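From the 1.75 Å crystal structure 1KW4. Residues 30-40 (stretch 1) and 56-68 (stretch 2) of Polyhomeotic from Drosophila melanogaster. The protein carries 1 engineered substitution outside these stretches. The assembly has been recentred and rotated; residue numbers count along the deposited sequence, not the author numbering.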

# COMPACT_ATOMS: atom_id res chain seq x y z
N PRO A 30 -9.39 -5.06 -3.15
CA PRO A 30 -9.78 -6.47 -3.13
C PRO A 30 -8.67 -7.46 -2.78
O PRO A 30 -7.63 -7.51 -3.44
CB PRO A 30 -10.36 -6.69 -4.53
CG PRO A 30 -9.61 -5.69 -5.37
CD PRO A 30 -9.63 -4.47 -4.48
N GLY A 31 -8.90 -8.25 -1.74
CA GLY A 31 -7.94 -9.25 -1.31
C GLY A 31 -6.74 -8.77 -0.50
O GLY A 31 -5.83 -9.56 -0.23
N CYS A 32 -6.73 -7.51 -0.09
CA CYS A 32 -5.60 -6.98 0.66
C CYS A 32 -5.92 -6.60 2.11
O CYS A 32 -5.03 -6.15 2.84
CB CYS A 32 -5.03 -5.74 -0.05
SG CYS A 32 -4.46 -6.03 -1.75
N GLN A 33 -7.16 -6.80 2.53
CA GLN A 33 -7.56 -6.43 3.89
C GLN A 33 -6.75 -7.04 5.03
O GLN A 33 -6.67 -6.45 6.11
CB GLN A 33 -9.05 -6.70 4.10
CG GLN A 33 -9.43 -8.16 4.24
CD GLN A 33 -10.94 -8.35 4.30
OE1 GLN A 33 -11.63 -7.73 5.11
NE2 GLN A 33 -11.45 -9.23 3.44
N ASP A 34 -6.16 -8.21 4.82
CA ASP A 34 -5.38 -8.86 5.87
C ASP A 34 -4.05 -8.16 6.15
O ASP A 34 -3.36 -8.51 7.12
CB ASP A 34 -5.09 -10.32 5.53
CG ASP A 34 -6.35 -11.15 5.37
OD1 ASP A 34 -7.26 -11.02 6.21
OD2 ASP A 34 -6.41 -11.94 4.40
N TYR A 35 -3.69 -7.19 5.32
CA TYR A 35 -2.41 -6.49 5.49
C TYR A 35 -2.51 -5.07 6.05
O TYR A 35 -1.51 -4.37 6.18
CB TYR A 35 -1.68 -6.48 4.14
CG TYR A 35 -1.37 -7.87 3.61
CD1 TYR A 35 -0.36 -8.64 4.18
CD2 TYR A 35 -2.11 -8.42 2.57
CE1 TYR A 35 -0.09 -9.93 3.72
CE2 TYR A 35 -1.85 -9.71 2.10
CZ TYR A 35 -0.84 -10.46 2.68
OH TYR A 35 -0.57 -11.73 2.22
N VAL A 36 -3.72 -4.65 6.41
CA VAL A 36 -3.92 -3.31 6.95
C VAL A 36 -3.05 -3.04 8.18
O VAL A 36 -2.40 -2.00 8.27
CB VAL A 36 -5.41 -3.06 7.32
CG1 VAL A 36 -5.55 -1.75 8.09
CG2 VAL A 36 -6.25 -2.99 6.05
N ASP A 37 -3.02 -3.96 9.14
CA ASP A 37 -2.22 -3.75 10.33
C ASP A 37 -0.72 -3.66 10.05
O ASP A 37 0.00 -2.94 10.74
CB ASP A 37 -2.48 -4.84 11.37
CG ASP A 37 -3.88 -4.77 11.96
OD1 ASP A 37 -4.49 -3.68 11.90
OD2 ASP A 37 -4.36 -5.79 12.49
N ASP A 38 -0.25 -4.39 9.04
CA ASP A 38 1.17 -4.35 8.68
C ASP A 38 1.56 -2.97 8.16
O ASP A 38 2.63 -2.46 8.49
CB ASP A 38 1.49 -5.42 7.62
CG ASP A 38 1.25 -6.82 8.13
OD1 ASP A 38 1.69 -7.13 9.26
OD2 ASP A 38 0.63 -7.63 7.40
N PHE A 39 0.71 -2.37 7.33
CA PHE A 39 1.00 -1.05 6.80
C PHE A 39 1.04 -0.02 7.93
O PHE A 39 1.90 0.88 7.94
CB PHE A 39 -0.04 -0.63 5.74
CG PHE A 39 0.27 -1.15 4.36
CD1 PHE A 39 -0.01 -2.47 4.02
CD2 PHE A 39 0.91 -0.34 3.43
CE1 PHE A 39 0.35 -2.98 2.76
CE2 PHE A 39 1.28 -0.83 2.18
CZ PHE A 39 1.00 -2.15 1.84
N ILE A 40 0.13 -0.14 8.89
CA ILE A 40 0.10 0.79 10.01
C ILE A 40 1.35 0.60 10.87
O ILE A 40 2.01 1.58 11.25
CB ILE A 40 -1.17 0.59 10.87
CG1 ILE A 40 -2.41 0.98 10.06
CG2 ILE A 40 -1.09 1.45 12.14
CD1 ILE A 40 -3.73 0.62 10.74
N HIS A 56 9.90 -5.28 -1.86
CA HIS A 56 9.72 -4.83 -0.49
C HIS A 56 8.48 -5.45 0.14
O HIS A 56 8.49 -5.84 1.31
CB HIS A 56 9.59 -3.31 -0.46
CG HIS A 56 10.79 -2.59 -0.99
ND1 HIS A 56 10.69 -1.44 -1.74
CD2 HIS A 56 12.11 -2.85 -0.87
CE1 HIS A 56 11.90 -1.02 -2.05
NE2 HIS A 56 12.78 -1.86 -1.54
N LEU A 57 7.41 -5.54 -0.64
CA LEU A 57 6.15 -6.11 -0.18
C LEU A 57 6.29 -7.60 0.12
O LEU A 57 5.93 -8.06 1.20
CB LEU A 57 5.06 -5.90 -1.25
CG LEU A 57 4.67 -4.45 -1.54
CD1 LEU A 57 3.80 -4.38 -2.79
CD2 LEU A 57 3.95 -3.88 -0.34
N VAL A 58 6.81 -8.34 -0.85
CA VAL A 58 6.98 -9.78 -0.70
C VAL A 58 8.10 -10.15 0.27
O VAL A 58 7.87 -10.89 1.23
CB VAL A 58 7.26 -10.45 -2.07
CG1 VAL A 58 7.52 -11.94 -1.89
CG2 VAL A 58 6.08 -10.23 -3.01
N ASN A 59 9.30 -9.63 0.03
CA ASN A 59 10.44 -9.94 0.89
C ASN A 59 10.41 -9.25 2.25
O ASN A 59 10.39 -9.92 3.29
CB ASN A 59 11.75 -9.61 0.18
CG ASN A 59 11.94 -10.43 -1.09
OD1 ASN A 59 11.91 -11.66 -1.05
ND2 ASN A 59 12.16 -9.75 -2.21
N ALA A 60 10.40 -7.93 2.25
CA ALA A 60 10.40 -7.17 3.50
C ALA A 60 9.13 -7.30 4.33
O ALA A 60 9.20 -7.38 5.55
CB ALA A 60 10.68 -5.69 3.20
N MSE A 61 7.97 -7.31 3.68
CA MSE A 61 6.71 -7.41 4.41
C MSE A 61 6.06 -8.81 4.45
O MSE A 61 5.03 -8.99 5.08
CB MSE A 61 5.72 -6.37 3.86
CG MSE A 61 6.19 -4.92 4.11
SE MSE A 61 5.02 -3.49 3.46
CE MSE A 61 3.56 -3.72 4.73
N GLY A 62 6.68 -9.78 3.79
CA GLY A 62 6.17 -11.15 3.79
C GLY A 62 4.79 -11.35 3.18
O GLY A 62 4.08 -12.30 3.51
N MSE A 63 4.43 -10.47 2.26
CA MSE A 63 3.14 -10.52 1.59
C MSE A 63 3.10 -11.54 0.45
O MSE A 63 4.13 -11.85 -0.16
CB MSE A 63 2.83 -9.12 1.04
CG MSE A 63 1.44 -8.89 0.52
SE MSE A 63 1.28 -7.01 0.10
CE MSE A 63 1.59 -6.29 1.85
N LYS A 64 1.91 -12.08 0.17
CA LYS A 64 1.75 -13.03 -0.93
C LYS A 64 1.88 -12.22 -2.23
O LYS A 64 1.58 -11.02 -2.25
CB LYS A 64 0.39 -13.73 -0.85
CG LYS A 64 0.30 -14.74 0.28
CD LYS A 64 -1.01 -15.51 0.26
CE LYS A 64 -0.99 -16.66 1.26
NZ LYS A 64 -2.15 -17.60 1.10
N LEU A 65 2.34 -12.87 -3.29
CA LEU A 65 2.56 -12.18 -4.56
C LEU A 65 1.35 -11.50 -5.20
O LEU A 65 1.49 -10.41 -5.76
CB LEU A 65 3.21 -13.16 -5.56
CG LEU A 65 3.70 -12.57 -6.88
CD1 LEU A 65 4.71 -11.46 -6.62
CD2 LEU A 65 4.33 -13.68 -7.72
N GLY A 66 0.18 -12.13 -5.13
CA GLY A 66 -1.02 -11.57 -5.73
C GLY A 66 -1.34 -10.20 -5.16
O GLY A 66 -1.45 -9.22 -5.91
N PRO A 67 -1.52 -10.11 -3.84
CA PRO A 67 -1.84 -8.82 -3.21
C PRO A 67 -0.75 -7.79 -3.49
O PRO A 67 -1.05 -6.63 -3.75
CB PRO A 67 -1.94 -9.19 -1.73
CG PRO A 67 -2.49 -10.57 -1.77
CD PRO A 67 -1.69 -11.22 -2.89
N ALA A 68 0.51 -8.21 -3.44
CA ALA A 68 1.63 -7.30 -3.68
C ALA A 68 1.55 -6.68 -5.08
O ALA A 68 1.75 -5.48 -5.25
CB ALA A 68 2.96 -8.03 -3.50
O HOH W 1 0.97 -13.48 3.94

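Two selenomethionines each lay a side chain across the face of an aromatic ring, and this repeated motif organises the contact. Met63 places CG 3.7 Å from the centroid of the Tyr35 ring, close to the ring normal, and its SE also lies over that face, 4.4 Å from the Tyr35 centroid. Met61 reaches Phe39 by its terminus instead: CE sits over the ring face, 3.9 Å from the Phe39 centroid, while SE, at 4.8 Å from the same centroid, approaches obliquely. The example illustrates how a long, unbranched and polarisable side chain can cover an aromatic surface with either its middle or its end, as its torsions dictate. Met63 is extended through chi1 and chi2 (both t) before turning m at chi3, so its CE passes on to Phe39, 3.6 Å from CE1. One side chain thus touches both rings, which lie one helical turn apart.

Tyr35 combines this apolar packing with the single direct hydrogen bond of the contact. The backbone N of Lys64 donates to Tyr35 OH over 3.2 Å, nearly in line at 166°. Because Lys64 is the N-cap residue of the following helix, the tyrosine hydroxyl meets the chain just where that helix starts. A water 2.9 Å from Tyr35 OH also donates a weak hydrogen bond to Gly62 O, at 3.4 Å, extending the polar link to the turn where Gly62 leaves the preceding helix with positive phi.

Pro67, in the first turn of the next helix, closes the other end. Its CB lies 3.9 Å from Tyr35 CE2 and 4.0 Å from Cys32 SG, where the two backbones come close, with CA atoms of Cys32 and Pro67 5.7 Å apart. Deeper in, Leu57 CD2 approaches Phe39 CZ at 4.1 Å, adding a further apolar neighbour to the buried phenylalanine.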